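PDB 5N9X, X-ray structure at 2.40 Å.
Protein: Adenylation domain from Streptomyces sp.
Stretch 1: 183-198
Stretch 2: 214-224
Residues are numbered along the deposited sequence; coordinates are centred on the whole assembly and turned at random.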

ATOM      1  N   ASN A 183      13.972   9.246  -2.084  1.00  9.06           N
ATOM      2  CA  ASN A 183      13.252   8.365  -1.168  1.00 11.05           C
ATOM      3  C   ASN A 183      13.077   6.979  -1.810  1.00 13.31           C
ATOM      4  O   ASN A 183      13.501   5.972  -1.233  1.00 10.78           O
ATOM      5  CB  ASN A 183      11.879   8.920  -0.768  1.00 11.79           C
ATOM      6  CG  ASN A 183      11.947  10.248  -0.005  1.00 10.40           C
ATOM      7  OD1 ASN A 183      11.126  11.109  -0.231  1.00 11.39           O
ATOM      8  ND2 ASN A 183      12.885  10.382   0.932  1.00 12.73           N
ATOM      9  N   VAL A 184      12.480   6.926  -3.007  1.00  7.73           N
ATOM     10  CA  VAL A 184      12.300   5.634  -3.659  1.00 11.87           C
ATOM     11  C   VAL A 184      13.604   4.887  -3.966  1.00 13.15           C
ATOM     12  O   VAL A 184      13.679   3.667  -3.761  1.00 13.27           O
ATOM     13  CB  VAL A 184      11.522   5.717  -4.993  1.00 12.37           C
ATOM     14  CG1 VAL A 184      11.020   4.327  -5.346  1.00  7.87           C
ATOM     15  CG2 VAL A 184      10.348   6.651  -4.892  1.00  9.27           C
ATOM     16  N   THR A 185      14.621   5.591  -4.473  1.00 12.14           N
ATOM     17  CA  THR A 185      15.875   4.910  -4.766  1.00 13.67           C
ATOM     18  C   THR A 185      16.500   4.398  -3.460  1.00 12.22           C
ATOM     19  O   THR A 185      17.071   3.307  -3.451  1.00 13.17           O
ATOM     20  CB  THR A 185      16.873   5.799  -5.620  1.00 20.20           C
ATOM     21  OG1 THR A 185      17.185   7.033  -4.959  1.00 17.85           O
ATOM     22  CG2 THR A 185      16.282   6.089  -7.002  1.00 16.07           C
ATOM     23  N   ALA A 186      16.346   5.117  -2.349  1.00 10.93           N
ATOM     24  CA  ALA A 186      16.796   4.567  -1.062  1.00 10.13           C
ATOM     25  C   ALA A 186      16.040   3.281  -0.685  1.00 10.57           C
ATOM     26  O   ALA A 186      16.623   2.389  -0.080  1.00 13.72           O
ATOM     27  CB  ALA A 186      16.660   5.603   0.062  1.00  7.54           C
ATOM     28  N   LEU A 187      14.761   3.181  -1.037  1.00  9.21           N
ATOM     29  CA  LEU A 187      13.992   1.955  -0.788  1.00 11.92           C
ATOM     30  C   LEU A 187      14.670   0.714  -1.416  1.00 13.83           C
ATOM     31  O   LEU A 187      14.981  -0.266  -0.730  1.00 13.17           O
ATOM     32  CB  LEU A 187      12.552   2.099  -1.317  1.00  9.98           C
ATOM     33  CG  LEU A 187      11.740   0.786  -1.280  1.00 14.02           C
ATOM     34  CD1 LEU A 187      11.572   0.280   0.145  1.00  8.83           C
ATOM     35  CD2 LEU A 187      10.403   0.891  -1.962  1.00  6.73           C
ATOM     36  N   PHE A 188      14.924   0.779  -2.719  1.00 15.35           N
ATOM     37  CA  PHE A 188      15.504  -0.359  -3.437  1.00 20.85           C
ATOM     38  C   PHE A 188      16.936  -0.622  -3.042  1.00 16.86           C
ATOM     39  O   PHE A 188      17.342  -1.774  -3.012  1.00 20.32           O
ATOM     40  CB  PHE A 188      15.364  -0.171  -4.961  1.00  9.64           C
ATOM     41  CG  PHE A 188      13.956  -0.380  -5.438  1.00 17.27           C
ATOM     42  CD1 PHE A 188      13.497  -1.660  -5.754  1.00  9.05           C
ATOM     43  CD2 PHE A 188      13.053   0.690  -5.475  1.00 11.64           C
ATOM     44  CE1 PHE A 188      12.185  -1.857  -6.155  1.00 12.84           C
ATOM     45  CE2 PHE A 188      11.742   0.498  -5.869  1.00  8.65           C
ATOM     46  CZ  PHE A 188      11.304  -0.776  -6.202  1.00  9.66           C
ATOM     47  N   GLU A 189      17.702   0.410  -2.701  1.00 14.37           N
ATOM     48  CA  GLU A 189      19.007   0.116  -2.110  1.00 17.97           C
ATOM     49  C   GLU A 189      18.871  -0.621  -0.754  1.00 19.47           C
ATOM     50  O   GLU A 189      19.572  -1.597  -0.518  1.00 16.71           O
ATOM     51  CB  GLU A 189      19.864   1.378  -1.962  1.00 19.06           C
ATOM     52  CG  GLU A 189      21.381   1.090  -2.008  1.00 31.86           C
ATOM     53  CD  GLU A 189      21.869   0.566  -3.382  1.00 42.39           C
ATOM     54  OE1 GLU A 189      21.573   1.218  -4.410  1.00 35.00           O
ATOM     55  OE2 GLU A 189      22.548  -0.499  -3.430  1.00 36.79           O
ATOM     56  N   ALA A 190      17.958  -0.192   0.111  1.00 14.72           N
ATOM     57  CA  ALA A 190      17.787  -0.865   1.402  1.00 19.84           C
ATOM     58  C   ALA A 190      17.456  -2.363   1.244  1.00 24.70           C
ATOM     59  O   ALA A 190      17.805  -3.186   2.103  1.00 18.05           O
ATOM     60  CB  ALA A 190      16.702  -0.177   2.218  1.00 14.10           C
ATOM     61  N   CYS A 191      16.781  -2.692   0.141  1.00 19.21           N
ATOM     62  CA  CYS A 191      16.249  -4.027  -0.100  1.00 17.38           C
ATOM     63  C   CYS A 191      17.172  -4.920  -0.932  1.00 16.39           C
ATOM     64  O   CYS A 191      16.927  -6.113  -1.087  1.00 21.76           O
ATOM     65  CB  CYS A 191      14.910  -3.909  -0.808  1.00 16.41           C
ATOM     66  SG  CYS A 191      13.588  -3.382   0.242  1.00 16.27           S
ATOM     67  N   SER A 192      18.218  -4.309  -1.474  1.00 21.14           N
ATOM     68  CA  SER A 192      19.161  -4.943  -2.390  1.00 26.16           C
ATOM     69  C   SER A 192      19.746  -6.269  -1.886  1.00 26.97           C
ATOM     70  O   SER A 192      19.975  -7.187  -2.671  1.00 21.09           O
ATOM     71  CB  SER A 192      20.293  -3.968  -2.680  1.00 22.22           C
ATOM     72  OG  SER A 192      21.298  -4.099  -1.690  1.00 23.84           O
ATOM     73  N   ARG A 193      19.990  -6.352  -0.579  1.00 25.46           N
ATOM     74  CA  ARG A 193      20.576  -7.549   0.017  1.00 26.57           C
ATOM     75  C   ARG A 193      19.588  -8.494   0.711  1.00 30.56           C
ATOM     76  O   ARG A 193      19.894  -9.670   0.911  1.00 36.74           O
ATOM     77  CB  ARG A 193      21.680  -7.151   1.004  1.00 32.94           C
ATOM     78  CG  ARG A 193      23.015  -6.894   0.328  1.00 37.73           C
ATOM     79  CD  ARG A 193      24.054  -6.336   1.284  1.00 40.06           C
ATOM     80  NE  ARG A 193      25.378  -6.232   0.665  1.00 53.34           N
ATOM     81  CZ  ARG A 193      26.290  -5.313   0.991  1.00 59.92           C
ATOM     82  NH1 ARG A 193      26.022  -4.407   1.924  1.00 65.14           N
ATOM     83  NH2 ARG A 193      27.470  -5.291   0.384  1.00 58.56           N
ATOM     84  N   LEU A 194      18.412  -8.007   1.085  1.00 22.34           N
ATOM     85  CA  LEU A 194      17.438  -8.888   1.726  1.00 23.67           C
ATOM     86  C   LEU A 194      16.619  -9.708   0.722  1.00 16.84           C
ATOM     87  O   LEU A 194      16.121 -10.787   1.034  1.00 15.24           O
ATOM     88  CB  LEU A 194      16.500  -8.085   2.627  1.00 19.43           C
ATOM     89  CG  LEU A 194      17.146  -7.475   3.877  1.00 28.13           C
ATOM     90  CD1 LEU A 194      16.331  -6.281   4.387  1.00 17.38           C
ATOM     91  CD2 LEU A 194      17.311  -8.518   4.971  1.00 17.09           C
ATOM     92  N   PHE A 195      16.459  -9.170  -0.476  1.00 21.65           N
ATOM     93  CA  PHE A 195      15.735  -9.858  -1.528  1.00 16.47           C
ATOM     94  C   PHE A 195      16.791 -10.284  -2.540  1.00 21.58           C
ATOM     95  O   PHE A 195      17.845  -9.645  -2.630  1.00 21.73           O
ATOM     96  CB  PHE A 195      14.704  -8.934  -2.201  1.00 12.15           C
ATOM     97  CG  PHE A 195      13.422  -8.696  -1.414  1.00 16.02           C
ATOM     98  CD1 PHE A 195      12.377  -9.608  -1.450  1.00 13.52           C
ATOM     99  CD2 PHE A 195      13.238  -7.515  -0.697  1.00 17.23           C
ATOM    100  CE1 PHE A 195      11.187  -9.364  -0.759  1.00 12.49           C
ATOM    101  CE2 PHE A 195      12.040  -7.265  -0.004  1.00 12.49           C
ATOM    102  CZ  PHE A 195      11.025  -8.194  -0.034  1.00 11.16           C
ATOM    103  N   SER A 196      16.504 -11.314  -3.327  1.00 17.39           N
ATOM    104  CA  SER A 196      17.342 -11.641  -4.487  1.00 19.99           C
ATOM    105  C   SER A 196      16.585 -11.460  -5.813  1.00 19.40           C
ATOM    106  O   SER A 196      15.987 -12.409  -6.332  1.00 22.32           O
ATOM    107  CB  SER A 196      17.860 -13.073  -4.355  1.00 22.64           C
ATOM    108  OG  SER A 196      18.638 -13.449  -5.472  1.00 26.77           O
ATOM    109  N   PHE A 197      16.600 -10.240  -6.342  1.00 16.42           N
ATOM    110  CA  PHE A 197      15.918  -9.920  -7.601  1.00 15.50           C
ATOM    111  C   PHE A 197      16.819  -9.987  -8.834  1.00 15.54           C
ATOM    112  O   PHE A 197      17.988  -9.623  -8.783  1.00 20.06           O
ATOM    113  CB  PHE A 197      15.293  -8.515  -7.522  1.00 10.19           C
ATOM    114  CG  PHE A 197      14.274  -8.372  -6.433  1.00 14.68           C
ATOM    115  CD1 PHE A 197      13.276  -9.334  -6.276  1.00 12.29           C
ATOM    116  CD2 PHE A 197      14.278  -7.271  -5.588  1.00 11.04           C
ATOM    117  CE1 PHE A 197      12.324  -9.219  -5.276  1.00 13.59           C
ATOM    118  CE2 PHE A 197      13.318  -7.141  -4.593  1.00 13.45           C
ATOM    119  CZ  PHE A 197      12.344  -8.115  -4.431  1.00 10.26           C
ATOM    120  N   SER A 198      16.257 -10.407  -9.965  1.00 21.32           N
ATOM    121  CA  SER A 198      17.008 -10.378 -11.214  1.00 15.06           C
ATOM    122  C   SER A 198      16.123  -9.997 -12.394  1.00 19.46           C
ATOM    123  O   SER A 198      14.888  -9.992 -12.287  1.00 13.80           O
ATOM    124  CB  SER A 198      17.671 -11.733 -11.485  1.00 15.18           C
ATOM    125  OG  SER A 198      16.829 -12.557 -12.246  1.00 15.48           O
TER
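Stretch 2 214-224: SVWEIWGALST

Stretch 2 is helical from Ser214, continuing a helix begun earlier in the chain, with regular i to i+4 bonds such as Ile218 N to Ser214 O at 2.7 Å and Gly220 N to Trp216 O at 2.8 Å. Its axis passes the helix of stretch 1 at 11.3 Å, with a signed crossing angle of -68°, so the two helices cross steeply; their N-to-C directions differ by 68°, neither parallel nor antiparallel. No direct hydrogen bond joins the stretches, which together bury 513 Å².

Ser214 is out of reach. Val215 points toward stretch 1, its CG1 4.0 Å from Val184 CG1. Trp216 has the most surface covered by stretch 1, 128 Å²: its CA-to-CB bond runs sideways, but chi1 near 167° (t) brings the indole nearer. Leu187 CD2 lies 3.9 Å from Trp216 CE3, and Cys191 SG 3.9 Å from CZ3 of the same indole. Phe195 CE2 and Phe197 CE2 approach Trp216 CH2 at 3.7 and 3.9 Å, both rings oblique to it. The Phe188 ring is nearly parallel to the six-membered ring of Trp216 (20°), but a 5.3 Å centroid separation with lateral slip leaves little overlap.

Glu217 and Ile218 make no contact. Trp219 starts toward stretch 1, placing CB 3.6 Å from Phe188 CZ, while its indole leads away. At Gly220 the backbone itself is reached: Phe188 CZ comes within 3.3 Å of Gly220 N, with no side chain on the glycine. Ala221 points away and Leu222 is out of reach.

Beyond them, Ser223 OG lies 4.3 Å from Phe188 CD1 and bonds weakly to Trp219 O (2.9 Å). Thr224 meets the end of stretch 1 through water 1, which donates to Ser198 O at 3.0 Å and hydrogen-bonds with Thr224 OG1 at 2.9 Å, spanning the 3.9 Å between Ser198 O and Thr224 OG1.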

ATOM      1  N   SER A 214       2.026  -0.111  -5.479  1.00  9.12           N
ATOM      2  CA  SER A 214       2.260  -0.183  -6.933  1.00 13.91           C
ATOM      3  C   SER A 214       3.615   0.361  -7.360  1.00 11.05           C
ATOM      4  O   SER A 214       4.163  -0.053  -8.361  1.00 12.43           O
ATOM      5  CB  SER A 214       1.158   0.573  -7.688  1.00 20.33           C
ATOM      6  OG  SER A 214       1.286   1.984  -7.533  1.00 15.77           O
ATOM      7  N   VAL A 215       4.136   1.317  -6.597  1.00 19.89           N
ATOM      8  CA  VAL A 215       5.512   1.820  -6.761  1.00 13.64           C
ATOM      9  C   VAL A 215       6.558   0.731  -6.588  1.00 11.00           C
ATOM     10  O   VAL A 215       7.494   0.609  -7.359  1.00 11.38           O
ATOM     11  CB  VAL A 215       5.803   2.927  -5.757  1.00 11.67           C
ATOM     12  CG1 VAL A 215       7.203   3.512  -5.955  1.00  7.26           C
ATOM     13  CG2 VAL A 215       4.745   4.012  -5.883  1.00 11.95           C
ATOM     14  N   TRP A 216       6.375  -0.059  -5.551  1.00 10.41           N
ATOM     15  CA  TRP A 216       7.222  -1.199  -5.319  1.00  9.84           C
ATOM     16  C   TRP A 216       7.092  -2.181  -6.471  1.00 11.78           C
ATOM     17  O   TRP A 216       8.079  -2.714  -6.967  1.00  7.64           O
ATOM     18  CB  TRP A 216       6.843  -1.818  -3.988  1.00  7.54           C
ATOM     19  CG  TRP A 216       7.371  -3.145  -3.671  1.00  8.05           C
ATOM     20  CD1 TRP A 216       6.661  -4.292  -3.614  1.00  7.57           C
ATOM     21  CD2 TRP A 216       8.716  -3.478  -3.292  1.00 10.74           C
ATOM     22  NE1 TRP A 216       7.468  -5.334  -3.238  1.00 11.02           N
ATOM     23  CE2 TRP A 216       8.738  -4.863  -3.026  1.00 11.94           C
ATOM     24  CE3 TRP A 216       9.904  -2.743  -3.155  1.00  7.31           C
ATOM     25  CZ2 TRP A 216       9.919  -5.542  -2.632  1.00 10.42           C
ATOM     26  CZ3 TRP A 216      11.068  -3.414  -2.771  1.00  5.76           C
ATOM     27  CH2 TRP A 216      11.066  -4.800  -2.516  1.00  7.13           C
ATOM     28  N   GLU A 217       5.855  -2.398  -6.892  1.00 13.79           N
ATOM     29  CA  GLU A 217       5.582  -3.367  -7.928  1.00 13.77           C
ATOM     30  C   GLU A 217       6.186  -2.904  -9.261  1.00 13.25           C
ATOM     31  O   GLU A 217       6.931  -3.642  -9.894  1.00 13.75           O
ATOM     32  CB  GLU A 217       4.067  -3.611  -8.061  1.00 13.70           C
ATOM     33  CG  GLU A 217       3.461  -4.421  -6.914  1.00 17.63           C
ATOM     34  CD  GLU A 217       1.925  -4.553  -6.999  1.00 20.77           C
ATOM     35  OE1 GLU A 217       1.257  -3.670  -7.583  1.00 18.16           O
ATOM     36  OE2 GLU A 217       1.383  -5.545  -6.466  1.00 23.32           O
ATOM     37  N   ILE A 218       5.863  -1.691  -9.677  1.00 10.32           N
ATOM     38  CA  ILE A 218       6.358  -1.156 -10.948  1.00 11.94           C
ATOM     39  C   ILE A 218       7.890  -1.091 -11.010  1.00 15.96           C
ATOM     40  O   ILE A 218       8.522  -1.586 -11.966  1.00 11.71           O
ATOM     41  CB  ILE A 218       5.799   0.276 -11.213  1.00 11.46           C
ATOM     42  CG1 ILE A 218       4.298   0.239 -11.520  1.00 13.42           C
ATOM     43  CG2 ILE A 218       6.587   0.979 -12.305  1.00  9.86           C
ATOM     44  CD1 ILE A 218       3.524   1.541 -11.088  1.00 18.66           C
ATOM     45  N   TRP A 219       8.485  -0.485  -9.974  1.00 11.75           N
ATOM     46  CA  TRP A 219       9.913  -0.237  -9.979  1.00  9.49           C
ATOM     47  C   TRP A 219      10.713  -1.468  -9.577  1.00  9.87           C
ATOM     48  O   TRP A 219      11.875  -1.599  -9.962  1.00 15.42           O
ATOM     49  CB  TRP A 219      10.215   0.969  -9.097  1.00  7.92           C
ATOM     50  CG  TRP A 219       9.786   2.169  -9.842  1.00 12.72           C
ATOM     51  CD1 TRP A 219       8.688   2.954  -9.592  1.00 11.08           C
ATOM     52  CD2 TRP A 219      10.383   2.685 -11.031  1.00 13.91           C
ATOM     53  NE1 TRP A 219       8.593   3.936 -10.532  1.00  8.75           N
ATOM     54  CE2 TRP A 219       9.619   3.805 -11.426  1.00 12.51           C
ATOM     55  CE3 TRP A 219      11.497   2.317 -11.797  1.00 11.91           C
ATOM     56  CZ2 TRP A 219       9.935   4.563 -12.568  1.00 11.47           C
ATOM     57  CZ3 TRP A 219      11.814   3.069 -12.916  1.00 10.36           C
ATOM     58  CH2 TRP A 219      11.040   4.177 -13.293  1.00 12.99           C
ATOM     59  N   GLY A 220      10.098  -2.373  -8.834  1.00  9.72           N
ATOM     60  CA  GLY A 220      10.673  -3.693  -8.633  1.00  9.58           C
ATOM     61  C   GLY A 220      11.070  -4.274  -9.986  1.00 13.52           C
ATOM     62  O   GLY A 220      12.208  -4.704 -10.187  1.00 10.33           O
ATOM     63  N   ALA A 221      10.127  -4.225 -10.925  1.00 13.14           N
ATOM     64  CA  ALA A 221      10.330  -4.727 -12.278  1.00 12.83           C
ATOM     65  C   ALA A 221      11.228  -3.854 -13.146  1.00 13.92           C
ATOM     66  O   ALA A 221      12.218  -4.324 -13.706  1.00 21.82           O
ATOM     67  CB  ALA A 221       8.988  -4.897 -12.959  1.00 10.91           C
ATOM     68  N   LEU A 222      10.866  -2.590 -13.284  1.00 13.41           N
ATOM     69  CA  LEU A 222      11.485  -1.712 -14.260  1.00 12.99           C
ATOM     70  C   LEU A 222      12.922  -1.283 -13.906  1.00 19.39           C
ATOM     71  O   LEU A 222      13.670  -0.824 -14.780  1.00 12.22           O
ATOM     72  CB  LEU A 222      10.605  -0.478 -14.449  1.00 11.99           C
ATOM     73  CG  LEU A 222       9.284  -0.593 -15.228  1.00 12.51           C
ATOM     74  CD1 LEU A 222       8.780   0.797 -15.591  1.00  6.51           C
ATOM     75  CD2 LEU A 222       9.379  -1.508 -16.469  1.00  9.78           C
ATOM     76  N   SER A 223      13.307  -1.414 -12.631  1.00 14.28           N
ATOM     77  CA  SER A 223      14.680  -1.101 -12.205  1.00 12.40           C
ATOM     78  C   SER A 223      15.689  -2.230 -12.440  1.00 14.60           C
ATOM     79  O   SER A 223      16.906  -2.025 -12.343  1.00 17.33           O
ATOM     80  CB  SER A 223      14.688  -0.719 -10.730  1.00 15.95           C
ATOM     81  OG  SER A 223      14.790  -1.869  -9.901  1.00 17.28           O
ATOM     82  N   THR A 224      15.198  -3.420 -12.747  1.00 11.39           N
ATOM     83  CA  THR A 224      16.096  -4.578 -12.824  1.00 16.74           C
ATOM     84  C   THR A 224      16.098  -5.254 -14.181  1.00 14.94           C
ATOM     85  O   THR A 224      16.846  -6.200 -14.390  1.00 16.47           O
ATOM     86  CB  THR A 224      15.726  -5.640 -11.778  1.00 12.95           C
ATOM     87  OG1 THR A 224      14.384  -6.085 -12.031  1.00  9.71           O
ATOM     88  CG2 THR A 224      15.830  -5.054 -10.376  1.00  9.72           C
TER
HETATM   89  O   HOH W   1      13.347  -8.239 -10.459  1.00 11.31           O